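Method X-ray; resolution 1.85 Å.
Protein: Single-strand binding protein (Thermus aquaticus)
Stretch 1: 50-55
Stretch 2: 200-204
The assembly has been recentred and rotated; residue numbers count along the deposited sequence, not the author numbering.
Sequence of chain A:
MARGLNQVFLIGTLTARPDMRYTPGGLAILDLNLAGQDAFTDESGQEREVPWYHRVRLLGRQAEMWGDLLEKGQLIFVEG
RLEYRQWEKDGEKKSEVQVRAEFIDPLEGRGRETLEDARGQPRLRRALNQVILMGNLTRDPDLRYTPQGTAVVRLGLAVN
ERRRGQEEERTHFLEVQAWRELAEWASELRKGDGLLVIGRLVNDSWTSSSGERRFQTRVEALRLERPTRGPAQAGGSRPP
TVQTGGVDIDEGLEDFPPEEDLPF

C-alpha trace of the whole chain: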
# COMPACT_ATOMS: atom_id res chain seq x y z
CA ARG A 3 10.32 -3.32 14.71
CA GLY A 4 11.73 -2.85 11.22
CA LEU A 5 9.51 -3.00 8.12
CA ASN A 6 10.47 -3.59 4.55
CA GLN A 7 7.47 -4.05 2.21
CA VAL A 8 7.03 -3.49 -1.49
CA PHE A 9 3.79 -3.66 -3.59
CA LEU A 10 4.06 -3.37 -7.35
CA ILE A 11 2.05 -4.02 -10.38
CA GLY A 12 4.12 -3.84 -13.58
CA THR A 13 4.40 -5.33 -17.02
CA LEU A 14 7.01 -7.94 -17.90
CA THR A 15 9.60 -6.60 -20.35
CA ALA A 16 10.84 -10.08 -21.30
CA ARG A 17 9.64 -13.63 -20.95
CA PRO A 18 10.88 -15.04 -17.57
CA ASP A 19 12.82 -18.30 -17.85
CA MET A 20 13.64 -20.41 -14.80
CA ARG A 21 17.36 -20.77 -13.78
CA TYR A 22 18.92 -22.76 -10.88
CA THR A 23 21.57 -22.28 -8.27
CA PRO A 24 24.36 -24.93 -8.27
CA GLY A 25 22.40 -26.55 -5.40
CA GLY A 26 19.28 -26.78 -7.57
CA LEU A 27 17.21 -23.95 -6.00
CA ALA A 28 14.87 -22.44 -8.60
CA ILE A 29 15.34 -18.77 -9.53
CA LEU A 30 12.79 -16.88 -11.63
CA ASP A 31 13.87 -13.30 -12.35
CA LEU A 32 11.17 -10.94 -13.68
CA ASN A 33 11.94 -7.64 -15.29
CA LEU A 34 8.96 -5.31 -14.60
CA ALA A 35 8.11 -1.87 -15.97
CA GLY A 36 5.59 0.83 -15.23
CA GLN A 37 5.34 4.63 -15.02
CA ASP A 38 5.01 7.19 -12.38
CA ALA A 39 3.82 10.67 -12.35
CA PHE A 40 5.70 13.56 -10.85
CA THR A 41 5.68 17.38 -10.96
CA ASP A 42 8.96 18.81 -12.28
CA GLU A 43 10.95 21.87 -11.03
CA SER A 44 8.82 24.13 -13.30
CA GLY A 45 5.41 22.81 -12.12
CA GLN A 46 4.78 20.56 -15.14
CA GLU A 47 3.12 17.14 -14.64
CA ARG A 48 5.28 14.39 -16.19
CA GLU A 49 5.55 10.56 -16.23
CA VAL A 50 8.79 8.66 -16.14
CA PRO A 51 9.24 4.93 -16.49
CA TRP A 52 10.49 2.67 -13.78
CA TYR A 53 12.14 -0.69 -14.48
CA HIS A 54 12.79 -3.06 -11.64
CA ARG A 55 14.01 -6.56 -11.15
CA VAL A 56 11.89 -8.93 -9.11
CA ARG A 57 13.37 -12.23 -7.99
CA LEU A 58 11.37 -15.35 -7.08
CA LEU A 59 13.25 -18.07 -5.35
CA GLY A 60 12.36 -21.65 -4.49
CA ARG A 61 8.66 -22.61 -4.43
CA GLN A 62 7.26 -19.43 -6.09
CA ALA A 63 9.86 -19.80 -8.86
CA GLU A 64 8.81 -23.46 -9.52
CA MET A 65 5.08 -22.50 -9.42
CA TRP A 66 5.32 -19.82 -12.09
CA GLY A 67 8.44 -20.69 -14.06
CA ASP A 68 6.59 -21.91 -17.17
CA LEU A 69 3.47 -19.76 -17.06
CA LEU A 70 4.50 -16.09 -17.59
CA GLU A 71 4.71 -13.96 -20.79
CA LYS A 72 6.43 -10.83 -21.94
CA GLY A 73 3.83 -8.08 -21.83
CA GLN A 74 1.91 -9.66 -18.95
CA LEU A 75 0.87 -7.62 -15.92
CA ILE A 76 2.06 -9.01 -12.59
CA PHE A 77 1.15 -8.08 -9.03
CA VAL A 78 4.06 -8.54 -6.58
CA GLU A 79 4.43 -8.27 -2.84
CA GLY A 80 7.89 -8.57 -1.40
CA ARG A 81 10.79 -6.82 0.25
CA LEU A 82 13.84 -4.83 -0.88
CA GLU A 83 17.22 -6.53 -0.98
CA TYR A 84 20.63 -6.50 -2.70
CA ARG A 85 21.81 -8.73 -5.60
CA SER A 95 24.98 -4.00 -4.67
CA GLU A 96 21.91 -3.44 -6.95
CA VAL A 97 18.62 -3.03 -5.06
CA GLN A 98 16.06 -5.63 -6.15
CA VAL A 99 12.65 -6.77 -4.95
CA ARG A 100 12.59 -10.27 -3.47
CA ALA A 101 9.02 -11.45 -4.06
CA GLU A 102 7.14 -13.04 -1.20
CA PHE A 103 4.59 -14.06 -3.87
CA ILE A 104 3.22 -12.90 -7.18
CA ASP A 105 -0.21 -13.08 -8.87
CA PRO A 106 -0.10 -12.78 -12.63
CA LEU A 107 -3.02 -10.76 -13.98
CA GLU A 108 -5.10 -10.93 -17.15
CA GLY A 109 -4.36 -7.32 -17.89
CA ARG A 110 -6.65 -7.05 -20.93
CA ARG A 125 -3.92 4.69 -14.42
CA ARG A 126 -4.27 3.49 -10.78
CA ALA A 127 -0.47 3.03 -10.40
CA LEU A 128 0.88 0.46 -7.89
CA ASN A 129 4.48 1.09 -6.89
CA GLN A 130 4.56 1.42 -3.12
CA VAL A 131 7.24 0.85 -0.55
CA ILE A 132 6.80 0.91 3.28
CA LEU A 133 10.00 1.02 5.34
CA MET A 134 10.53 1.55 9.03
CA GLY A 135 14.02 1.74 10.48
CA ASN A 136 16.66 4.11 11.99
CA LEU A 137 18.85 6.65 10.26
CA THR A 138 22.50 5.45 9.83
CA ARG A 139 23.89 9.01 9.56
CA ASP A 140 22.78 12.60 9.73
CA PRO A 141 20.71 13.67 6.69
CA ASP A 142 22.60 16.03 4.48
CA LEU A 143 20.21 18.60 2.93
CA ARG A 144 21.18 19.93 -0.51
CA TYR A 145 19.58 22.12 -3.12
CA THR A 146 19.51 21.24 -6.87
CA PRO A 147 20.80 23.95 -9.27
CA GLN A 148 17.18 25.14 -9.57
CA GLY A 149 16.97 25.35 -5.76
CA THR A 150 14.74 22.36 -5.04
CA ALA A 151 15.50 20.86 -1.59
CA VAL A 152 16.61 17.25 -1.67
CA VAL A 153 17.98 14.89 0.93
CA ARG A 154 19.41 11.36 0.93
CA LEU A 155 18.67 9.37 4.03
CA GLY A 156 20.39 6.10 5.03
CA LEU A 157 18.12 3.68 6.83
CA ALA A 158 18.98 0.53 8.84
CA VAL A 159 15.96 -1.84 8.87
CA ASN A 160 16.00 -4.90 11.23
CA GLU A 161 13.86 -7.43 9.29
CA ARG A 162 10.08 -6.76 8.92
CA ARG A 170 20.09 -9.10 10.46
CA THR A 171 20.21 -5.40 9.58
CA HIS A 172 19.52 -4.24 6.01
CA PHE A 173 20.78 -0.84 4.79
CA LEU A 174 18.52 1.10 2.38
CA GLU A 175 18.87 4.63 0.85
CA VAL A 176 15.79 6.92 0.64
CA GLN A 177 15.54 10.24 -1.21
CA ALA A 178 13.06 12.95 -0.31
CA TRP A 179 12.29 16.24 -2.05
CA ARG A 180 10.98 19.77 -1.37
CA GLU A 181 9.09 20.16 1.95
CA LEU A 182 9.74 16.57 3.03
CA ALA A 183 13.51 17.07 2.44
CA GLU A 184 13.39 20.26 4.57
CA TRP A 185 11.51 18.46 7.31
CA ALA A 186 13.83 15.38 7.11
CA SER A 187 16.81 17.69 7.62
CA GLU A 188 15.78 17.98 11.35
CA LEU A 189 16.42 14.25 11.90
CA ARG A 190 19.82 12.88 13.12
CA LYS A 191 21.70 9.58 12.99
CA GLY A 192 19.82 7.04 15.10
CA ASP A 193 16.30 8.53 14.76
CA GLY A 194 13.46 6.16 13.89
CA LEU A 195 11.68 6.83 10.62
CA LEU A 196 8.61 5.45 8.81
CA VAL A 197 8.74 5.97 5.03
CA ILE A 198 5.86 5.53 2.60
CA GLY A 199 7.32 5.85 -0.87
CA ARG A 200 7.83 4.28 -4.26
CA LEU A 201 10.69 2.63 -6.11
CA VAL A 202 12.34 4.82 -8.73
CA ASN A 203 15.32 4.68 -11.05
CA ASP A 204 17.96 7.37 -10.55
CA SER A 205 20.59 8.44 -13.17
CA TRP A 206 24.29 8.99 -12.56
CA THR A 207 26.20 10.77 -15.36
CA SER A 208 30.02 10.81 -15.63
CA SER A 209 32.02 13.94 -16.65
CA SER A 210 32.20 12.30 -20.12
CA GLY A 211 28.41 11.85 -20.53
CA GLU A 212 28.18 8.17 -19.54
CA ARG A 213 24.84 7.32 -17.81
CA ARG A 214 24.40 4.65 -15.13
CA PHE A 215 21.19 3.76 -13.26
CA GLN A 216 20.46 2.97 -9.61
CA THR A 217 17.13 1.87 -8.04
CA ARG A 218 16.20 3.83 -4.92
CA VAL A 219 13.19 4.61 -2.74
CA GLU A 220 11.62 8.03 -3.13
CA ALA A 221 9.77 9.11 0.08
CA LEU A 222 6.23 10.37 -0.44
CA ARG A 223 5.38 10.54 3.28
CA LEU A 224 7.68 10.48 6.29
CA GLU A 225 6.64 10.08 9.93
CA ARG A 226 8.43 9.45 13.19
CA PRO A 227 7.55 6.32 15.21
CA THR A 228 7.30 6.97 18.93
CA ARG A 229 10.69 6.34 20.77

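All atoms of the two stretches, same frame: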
# COMPACT_ATOMS: atom_id res chain seq x y z
N VAL A 50 7.53 9.27 -15.75
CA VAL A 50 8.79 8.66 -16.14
C VAL A 50 8.70 7.19 -15.83
O VAL A 50 8.11 6.82 -14.81
CB VAL A 50 10.06 9.18 -15.44
CG1 VAL A 50 10.51 10.53 -16.07
CG2 VAL A 50 9.92 9.23 -13.94
N PRO A 51 9.25 6.37 -16.70
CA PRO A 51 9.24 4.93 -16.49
C PRO A 51 10.07 4.52 -15.30
O PRO A 51 11.00 5.26 -14.86
CB PRO A 51 9.82 4.38 -17.77
CG PRO A 51 10.56 5.56 -18.42
CD PRO A 51 9.93 6.77 -17.97
N TRP A 52 9.69 3.35 -14.75
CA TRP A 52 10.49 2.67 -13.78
C TRP A 52 10.69 1.29 -14.39
O TRP A 52 9.81 0.82 -15.14
CB TRP A 52 9.79 2.63 -12.40
CG TRP A 52 8.41 2.02 -12.24
CD1 TRP A 52 7.20 2.70 -12.08
CD2 TRP A 52 8.09 0.62 -12.12
NE1 TRP A 52 6.19 1.78 -11.88
CE2 TRP A 52 6.70 0.52 -11.89
CE3 TRP A 52 8.85 -0.56 -12.21
CZ2 TRP A 52 6.04 -0.72 -11.72
CZ3 TRP A 52 8.19 -1.82 -12.03
CH2 TRP A 52 6.79 -1.86 -11.80
N TYR A 53 11.82 0.66 -14.08
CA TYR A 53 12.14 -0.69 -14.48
C TYR A 53 12.74 -1.29 -13.24
O TYR A 53 13.70 -0.75 -12.67
CB TYR A 53 13.24 -0.74 -15.61
CG TYR A 53 12.77 -0.04 -16.84
CD1 TYR A 53 12.97 1.34 -17.01
CD2 TYR A 53 12.03 -0.74 -17.80
CE1 TYR A 53 12.47 2.01 -18.16
CE2 TYR A 53 11.53 -0.07 -18.97
CZ TYR A 53 11.76 1.30 -19.13
OH TYR A 53 11.24 1.92 -20.27
N HIS A 54 12.22 -2.43 -12.82
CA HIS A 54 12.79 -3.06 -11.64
C HIS A 54 12.83 -4.54 -11.78
O HIS A 54 11.88 -5.14 -12.32
CB HIS A 54 11.95 -2.74 -10.41
CG HIS A 54 11.89 -1.28 -10.10
ND1 HIS A 54 13.03 -0.52 -9.93
CD2 HIS A 54 10.84 -0.45 -9.91
CE1 HIS A 54 12.68 0.72 -9.65
NE2 HIS A 54 11.36 0.80 -9.68
N ARG A 55 13.86 -5.12 -11.18
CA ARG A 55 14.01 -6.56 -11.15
C ARG A 55 13.28 -7.14 -9.96
O ARG A 55 13.33 -6.59 -8.85
CB ARG A 55 15.47 -6.94 -11.08
CG ARG A 55 15.66 -8.47 -10.94
CD ARG A 55 15.73 -9.23 -12.26
NE ARG A 55 17.11 -9.63 -12.54
CZ ARG A 55 17.76 -9.41 -13.67
NH1 ARG A 55 17.17 -8.78 -14.68
NH2 ARG A 55 19.01 -9.83 -13.81
N ARG A 200 7.98 5.06 -3.04
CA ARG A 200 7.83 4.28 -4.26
C ARG A 200 9.24 4.01 -4.75
O ARG A 200 10.18 4.73 -4.41
CB ARG A 200 7.02 5.07 -5.30
CG ARG A 200 7.56 6.42 -5.68
CD ARG A 200 6.63 7.05 -6.74
NE ARG A 200 7.08 8.39 -7.07
CZ ARG A 200 6.44 9.21 -7.90
NH1 ARG A 200 5.34 8.82 -8.54
NH2 ARG A 200 6.93 10.39 -8.16
N LEU A 201 9.36 3.03 -5.64
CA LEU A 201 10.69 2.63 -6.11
C LEU A 201 10.96 3.35 -7.41
O LEU A 201 10.10 3.36 -8.30
CB LEU A 201 10.63 1.13 -6.40
CG LEU A 201 11.34 0.18 -5.48
CD1 LEU A 201 11.76 -1.11 -6.30
CD2 LEU A 201 12.60 0.73 -4.83
N VAL A 202 12.09 4.06 -7.50
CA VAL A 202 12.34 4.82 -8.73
C VAL A 202 13.71 4.45 -9.26
O VAL A 202 14.50 3.83 -8.59
CB VAL A 202 12.28 6.38 -8.48
CG1 VAL A 202 10.87 6.85 -7.99
CG2 VAL A 202 13.31 6.77 -7.46
N ASN A 203 14.02 4.94 -10.47
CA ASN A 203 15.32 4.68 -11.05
C ASN A 203 16.02 6.02 -11.14
O ASN A 203 15.50 6.96 -11.72
CB ASN A 203 15.20 4.13 -12.47
CG ASN A 203 14.53 2.76 -12.53
OD1 ASN A 203 13.49 2.66 -13.08
ND2 ASN A 203 15.19 1.71 -12.00
N ASP A 204 17.16 6.13 -10.50
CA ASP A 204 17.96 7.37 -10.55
C ASP A 204 19.13 7.23 -11.53
O ASP A 204 19.63 6.13 -11.73
CB ASP A 204 18.51 7.69 -9.17
CG ASP A 204 18.98 9.13 -9.05
OD1 ASP A 204 18.75 9.93 -10.01
OD2 ASP A 204 19.60 9.55 -8.05
O HOH W 1 11.59 6.02 -12.14

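Two strands far apart in sequence cross here at 101°, nearly perpendicular, with Trp-52 and Val-202 nearest at the backbone, their CA atoms 5.8 Å apart. At such an angle the backbones cannot pair as neighbours in a sheet, and the direct hydrogen bonds all run from a side chain on one strand to the backbone of the other.

Asn-203 supplies two of them. Its CA-to-CB bond points toward the opposing strand, and chi1 in the m well (-65°) delivers the amide to Tyr-53. Tyr-53 N donates to Asn-203 OD1 at 2.8 Å, while Asn-203 ND2 donates to Tyr-53 O at 3.0 Å. A carboxamide carries an acceptor and a donor side by side, so one asparagine can satisfy both polar backbone atoms of a single strand residue. The fit is close: Asn-203 OD1 also lies 3.1 Å from Trp-52 CA.

His-54 answers from the first strand. Its CA-to-CB bond too points toward the other strand, with chi1 at m, and its NE2 donates to Leu-201 O at 3.2 Å. Its ND1 is hydrogen-bonded elsewhere in the structure, so both nitrogens of this buried ring are satisfied.

Water adds a fourth polar link, between two backbone atoms, Pro-51 O and Asn-203 N, that lie 5.3 Å apart, too far for a direct bond. Water 1 donates to Pro-51 O (2.9 Å) and accepts from Asn-203 N (3.1 Å), joining backbone to backbone.

The apolar contribution centres on Leu-201. Its CD1 sits 3.7 Å from the centroid of the His-54 ring, just 4° off the normal, a CH-pi contact over the face. The imidazole thus serves twice, offering NE2 to a carbonyl and its flat surface to a methyl.

Asn-203, His-54 and Leu-201 account for most of the 269 Å² buried. The CA-to-CB bond of Val-202, between two neighbours whose bonds point toward the other strand, points away, following the alternation of a strand.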